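PDB 2VWP: glucose 1-dehydrogenase from Haloferax mediterranei, which catalyses the zinc-dependent oxidation of D-glucose and several other aldoses with NADP(+), its preferred electron acceptor, or NAD(+). Local coordinates for residues A[2-7]-A[59-64]; A[32-37]-A[145-150]. All coordinates share one frame; numbering follows the deposited sequence.

Contact 1: A[2-7]-A[59-64]; sequences KAIAVK and LVLGHE. With ZN (zinc ion), chain C.
Val6 and Leu59 are joined by two backbone hydrogen bonds: Val6 N gives to Leu59 O at 3.0 Å, and Leu59 N returns to Val6 O at 3.0 Å. Ala5 also presses on the first of these acceptors, its CB lying 3.3 Å from Leu59 O. Beyond the non-hydrogen-bonded pair Ala5-Val60, Leu61 N reaches Ile4 O at 3.1 Å in a nearly straight bond (167°). These bonds are those of an antiparallel sheet in which strand 2-7 is the middle member, with strand 14-17 along its other edge. Side chains pack on both faces. On one, Val60 CG2 meets Ala3 CB at 4.1 Å; on the other, both methyls of Leu61 abut Val6 CG2 from one side, the nearer, CD1, at 3.7 Å. With Val6 CG1 anti to the backbone N (chi1 -176°), CG2 is the branch left to meet Leu61. Helix 39-46 also packs on this side, Ile45 against Val6 and Val44 against Leu61. After Gly62 the chain runs to the catalytic zinc, bound by His63 NE2 and Glu64 OE2, both at 2.3 Å. Glu64 CG lies over one face of the imidazole, toward its rim, while Lys349 forms a salt bridge with Glu64 OE1.

Contact 2: A[32-37]-A[145-150]; sequences TLRVGV and LGFLIE. With ZN (zinc ion), chain C.
Phe147 packs against Arg34 and Gly36, and the contact across these segments is one of van der Waals touching without a hydrogen bond. Phe147 CB sits 3.5 Å from Gly36 N, and the ring projects off the strand beside the Arg34 stem, its CD2 3.8 Å from Arg34 CB and its CE2 4.1 Å from Arg34 CD. The phenyl CG occupies the position between backbone N and carbonyl carbon (chi1 60°), which sends the ring outward alongside the Arg34 chain and sets one side of it against that stem. Arg34 extends from CG to NE and crosses the ring at a slant, with the guanidinium plane turned 34° from the phenyl plane; Leu145 CD2 lies at the guanidinium edge, 4.4 Å from NH1.

The polar bonds run within the segments or to neighbours. Arg34 NH2 forms a salt bridge with Glu353, and NH1 makes a weak hydrogen bond to Glu144 O. Strand 27-36 carries a classic bulge here, two residues, Leu33 and Arg34, being set against the single Val66. In the other segment, Leu148 N bonds to Leu145 O at 2.9 Å and Ile149 N to Gly146 O, closing 3-10 turns ahead of Glu150.

Metal binding falls to Glu150, in helix 149-165, whose OE1 is 2.2 Å from the zinc; Glu150 also binds the substrate. The aliphatic stem of Arg34 thus serves the apolar contact while its charged end is paired with Glu353, and a single short turn joins the Phe147 packing to a zinc and substrate ligand.

In the fold
Contacts 1 and 2 have centres about 14 Å apart and converge on one zinc ion. The carbonyl of Glu64 is the joint between them: Glu64 O probably accepts a hydrogen bond from Gly36 N at 2.9 Å, and Phe147 CB packs 3.4 Å from the same oxygen. At the metal, Glu64 OE2 and Glu150 OE1 lie 3.4 Å apart as ligands of the same ion. Segments 59-64 and 145-150 thus supply the three protein ligands of the zinc in this structure, His63, Glu64 and Glu150, with a water beside them, while strand 27-36 runs past the site. Through Glu64 and Glu150 both contacts reach the catalytic centre; Gly36 itself comes within about 11 Å of the bound NADPH.

Contact 1: A[2-7]-A[59-64]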
loop_
_atom_site.group_PDB
_atom_site.type_symbol
_atom_site.label_atom_id
_atom_site.label_comp_id
_atom_site.label_asym_id
_atom_site.label_seq_id
_atom_site.Cartn_x
_atom_site.Cartn_y
_atom_site.Cartn_z
ATOM N N LYS A 2 -44.110 6.999 5.652
ATOM C CA LYS A 2 -43.294 8.186 5.862
ATOM C C LYS A 2 -41.823 7.916 5.551
ATOM O O LYS A 2 -41.336 6.798 5.732
ATOM C CB LYS A 2 -43.487 8.738 7.277
ATOM C CG LYS A 2 -44.896 9.289 7.500
ATOM C CD LYS A 2 -45.045 10.057 8.814
ATOM C CE LYS A 2 -46.433 10.726 8.880
ATOM N NZ LYS A 2 -46.739 11.354 10.199
ATOM N N ALA A 3 -41.133 8.934 5.055
ATOM C CA ALA A 3 -39.700 8.866 4.815
ATOM C C ALA A 3 -39.105 10.255 5.051
ATOM O O ALA A 3 -39.832 11.256 4.986
ATOM C CB ALA A 3 -39.419 8.385 3.404
ATOM N N ILE A 4 -37.808 10.306 5.364
ATOM C CA ILE A 4 -37.062 11.557 5.508
ATOM C C ILE A 4 -36.188 11.713 4.274
ATOM O O ILE A 4 -35.365 10.827 3.971
ATOM C CB ILE A 4 -36.191 11.551 6.787
ATOM C CG1 ILE A 4 -37.088 11.406 8.020
ATOM C CG2 ILE A 4 -35.317 12.799 6.882
ATOM C CD1 ILE A 4 -36.365 10.850 9.204
ATOM N N ALA A 5 -36.375 12.834 3.571
ATOM C CA ALA A 5 -35.723 13.072 2.285
ATOM C C ALA A 5 -35.256 14.528 2.103
ATOM O O ALA A 5 -35.722 15.439 2.805
ATOM C CB ALA A 5 -36.655 12.672 1.142
ATOM N N VAL A 6 -34.327 14.725 1.171
ATOM C CA VAL A 6 -34.037 16.065 0.643
ATOM C C VAL A 6 -34.704 16.191 -0.728
ATOM O O VAL A 6 -34.560 15.312 -1.577
ATOM C CB VAL A 6 -32.513 16.371 0.509
ATOM C CG1 VAL A 6 -32.285 17.819 0.056
ATOM C CG2 VAL A 6 -31.805 16.155 1.820
ATOM N N LYS A 7 -35.450 17.278 -0.914
ATOM C CA LYS A 7 -36.094 17.600 -2.192
ATOM C C LYS A 7 -35.210 18.563 -2.977
ATOM O O LYS A 7 -34.436 19.316 -2.383
ATOM C CB LYS A 7 -37.456 18.249 -1.945
ATOM C CG LYS A 7 -38.519 17.298 -1.430
ATOM C CD LYS A 7 -39.758 18.052 -0.980
ATOM C CE LYS A 7 -41.000 17.192 -1.111
ATOM N NZ LYS A 7 -42.244 18.003 -0.949
ATOM N N LEU A 59 -34.258 12.600 -2.764
ATOM C CA LEU A 59 -33.463 11.458 -2.346
ATOM C C LEU A 59 -33.805 11.154 -0.893
ATOM O O LEU A 59 -33.644 12.012 -0.031
ATOM C CB LEU A 59 -31.960 11.757 -2.483
ATOM C CG LEU A 59 -30.968 10.697 -1.964
ATOM C CD1 LEU A 59 -31.104 9.419 -2.775
ATOM C CD2 LEU A 59 -29.516 11.204 -1.971
ATOM N N VAL A 60 -34.297 9.942 -0.629
ATOM C CA VAL A 60 -34.417 9.448 0.745
ATOM C C VAL A 60 -33.012 9.239 1.325
ATOM O O VAL A 60 -32.155 8.567 0.721
ATOM C CB VAL A 60 -35.253 8.144 0.853
ATOM C CG1 VAL A 60 -35.264 7.632 2.294
ATOM C CG2 VAL A 60 -36.685 8.386 0.391
ATOM N N LEU A 61 -32.799 9.835 2.489
ATOM C CA LEU A 61 -31.495 9.861 3.147
ATOM C C LEU A 61 -31.191 8.573 3.942
ATOM O O LEU A 61 -32.056 7.698 4.090
ATOM C CB LEU A 61 -31.420 11.083 4.060
ATOM C CG LEU A 61 -31.546 12.475 3.409
ATOM C CD1 LEU A 61 -31.640 13.571 4.486
ATOM C CD2 LEU A 61 -30.379 12.731 2.480
ATOM N N GLY A 62 -29.956 8.460 4.428
ATOM C CA GLY A 62 -29.584 7.414 5.375
ATOM C C GLY A 62 -29.053 6.145 4.724
ATOM O O GLY A 62 -29.723 5.530 3.902
ATOM N N HIS A 63 -27.854 5.732 5.111
ATOM C CA HIS A 63 -27.291 4.476 4.587
ATOM C C HIS A 63 -26.859 3.477 5.681
ATOM O O HIS A 63 -26.321 2.395 5.368
ATOM C CB HIS A 63 -26.119 4.783 3.640
ATOM C CG HIS A 63 -24.924 5.370 4.329
ATOM N ND1 HIS A 63 -24.746 6.727 4.487
ATOM C CD2 HIS A 63 -23.849 4.782 4.907
ATOM C CE1 HIS A 63 -23.616 6.952 5.133
ATOM N NE2 HIS A 63 -23.045 5.789 5.387
ATOM N N GLU A 64 -27.088 3.838 6.950
ATOM C CA GLU A 64 -26.645 3.040 8.117
ATOM C C GLU A 64 -27.877 2.521 8.839
ATOM O O GLU A 64 -28.369 3.139 9.775
ATOM C CB GLU A 64 -25.811 3.908 9.069
ATOM C CG GLU A 64 -24.659 4.626 8.369
ATOM C CD GLU A 64 -23.829 5.477 9.286
ATOM O OE1 GLU A 64 -24.349 5.971 10.316
ATOM O OE2 GLU A 64 -22.641 5.690 8.959
HETATM ZN ZN ZN C . -21.663 4.948 7.042
HETATM O O HOH W 1 -19.516 5.248 7.089
#

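Contact 2: A[32-37]-A[145-150]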
loop_
_atom_site.group_PDB
_atom_site.type_symbol
_atom_site.label_atom_id
_atom_site.label_comp_id
_atom_site.label_asym_id
_atom_site.label_seq_id
_atom_site.Cartn_x
_atom_site.Cartn_y
_atom_site.Cartn_z
ATOM N N THR A 32 -37.981 -0.783 8.969
ATOM C CA THR A 32 -36.895 0.021 9.515
ATOM C C THR A 32 -37.029 0.263 11.014
ATOM O O THR A 32 -38.083 0.674 11.512
ATOM C CB THR A 32 -36.783 1.353 8.777
ATOM O OG1 THR A 32 -36.698 1.094 7.376
ATOM C CG2 THR A 32 -35.532 2.134 9.211
ATOM N N LEU A 33 -35.948 -0.033 11.727
ATOM C CA LEU A 33 -35.895 0.190 13.162
ATOM C C LEU A 33 -35.242 1.544 13.417
ATOM O O LEU A 33 -35.915 2.486 13.838
ATOM C CB LEU A 33 -35.155 -0.972 13.877
ATOM C CG LEU A 33 -35.874 -2.332 13.829
ATOM C CD1 LEU A 33 -34.929 -3.494 14.214
ATOM C CD2 LEU A 33 -37.109 -2.305 14.738
ATOM N N ARG A 34 -33.949 1.637 13.103
ATOM C CA ARG A 34 -33.148 2.825 13.355
ATOM C C ARG A 34 -32.206 3.068 12.190
ATOM O O ARG A 34 -31.742 2.129 11.540
ATOM C CB ARG A 34 -32.355 2.674 14.661
ATOM C CG ARG A 34 -33.188 2.901 15.914
ATOM C CD ARG A 34 -32.437 2.495 17.169
ATOM N NE ARG A 34 -33.292 2.693 18.339
ATOM C CZ ARG A 34 -32.876 2.849 19.593
ATOM N NH1 ARG A 34 -31.569 2.846 19.885
ATOM N NH2 ARG A 34 -33.789 3.012 20.569
ATOM N N VAL A 35 -31.969 4.340 11.886
ATOM C CA VAL A 35 -31.016 4.701 10.853
ATOM C C VAL A 35 -30.086 5.799 11.371
ATOM O O VAL A 35 -30.535 6.864 11.829
ATOM C CB VAL A 35 -31.680 5.159 9.517
ATOM C CG1 VAL A 35 -30.606 5.433 8.470
ATOM C CG2 VAL A 35 -32.673 4.096 8.967
ATOM N N GLY A 36 -28.793 5.529 11.281
ATOM C CA GLY A 36 -27.776 6.472 11.714
ATOM C C GLY A 36 -27.648 7.622 10.723
ATOM O O GLY A 36 -27.916 7.473 9.528
ATOM N N VAL A 37 -27.241 8.772 11.249
ATOM C CA VAL A 37 -26.887 9.918 10.453
ATOM C C VAL A 37 -25.373 9.980 10.355
ATOM O O VAL A 37 -24.662 9.764 11.333
ATOM C CB VAL A 37 -27.417 11.234 11.066
ATOM C CG1 VAL A 37 -26.851 12.450 10.317
ATOM C CG2 VAL A 37 -28.937 11.259 11.074
ATOM N N LEU A 145 -28.545 -0.825 18.669
ATOM C CA LEU A 145 -27.439 -0.020 18.129
ATOM C C LEU A 145 -26.960 -0.538 16.783
ATOM O O LEU A 145 -25.801 -0.318 16.382
ATOM C CB LEU A 145 -26.288 0.088 19.153
ATOM C CG LEU A 145 -26.641 0.753 20.491
ATOM C CD1 LEU A 145 -25.415 0.701 21.453
ATOM C CD2 LEU A 145 -27.206 2.203 20.323
ATOM N N GLY A 146 -27.878 -1.175 16.060
ATOM C CA GLY A 146 -27.549 -1.878 14.828
ATOM C C GLY A 146 -27.153 -0.949 13.705
ATOM O O GLY A 146 -26.516 -1.372 12.758
ATOM N N PHE A 147 -27.535 0.328 13.824
ATOM C CA PHE A 147 -27.130 1.343 12.857
ATOM C C PHE A 147 -25.596 1.548 12.900
ATOM O O PHE A 147 -25.036 2.179 12.014
ATOM C CB PHE A 147 -27.919 2.669 13.087
ATOM C CG PHE A 147 -27.714 3.268 14.456
ATOM C CD1 PHE A 147 -26.589 4.044 14.739
ATOM C CD2 PHE A 147 -28.645 3.035 15.474
ATOM C CE1 PHE A 147 -26.401 4.602 16.041
ATOM C CE2 PHE A 147 -28.465 3.570 16.751
ATOM C CZ PHE A 147 -27.347 4.358 17.035
ATOM N N LEU A 148 -24.925 0.997 13.926
ATOM C CA LEU A 148 -23.478 1.103 14.039
ATOM C C LEU A 148 -22.715 0.063 13.230
ATOM O O LEU A 148 -21.504 0.171 13.045
ATOM C CB LEU A 148 -23.008 1.060 15.513
ATOM C CG LEU A 148 -23.343 2.279 16.373
ATOM C CD1 LEU A 148 -22.823 2.067 17.804
ATOM C CD2 LEU A 148 -22.771 3.591 15.753
ATOM N N ILE A 149 -23.414 -0.947 12.750
ATOM C CA ILE A 149 -22.743 -2.054 12.078
ATOM C C ILE A 149 -22.116 -1.602 10.774
ATOM O O ILE A 149 -20.972 -1.950 10.496
ATOM C CB ILE A 149 -23.678 -3.270 11.858
ATOM C CG1 ILE A 149 -24.027 -3.923 13.205
ATOM C CG2 ILE A 149 -23.064 -4.264 10.835
ATOM C CD1 ILE A 149 -22.791 -4.394 14.062
ATOM N N GLU A 150 -22.852 -0.827 9.982
ATOM C CA GLU A 150 -22.271 -0.294 8.740
ATOM C C GLU A 150 -20.965 0.507 8.951
ATOM O O GLU A 150 -19.977 0.219 8.283
ATOM C CB GLU A 150 -23.323 0.486 7.907
ATOM C CG GLU A 150 -22.903 0.771 6.435
ATOM C CD GLU A 150 -22.023 2.003 6.312
ATOM O OE1 GLU A 150 -21.990 2.808 7.270
ATOM O OE2 GLU A 150 -21.357 2.183 5.274
HETATM ZN ZN ZN C . -21.663 4.948 7.042
HETATM O O HOH W 1 -19.516 5.248 7.089
#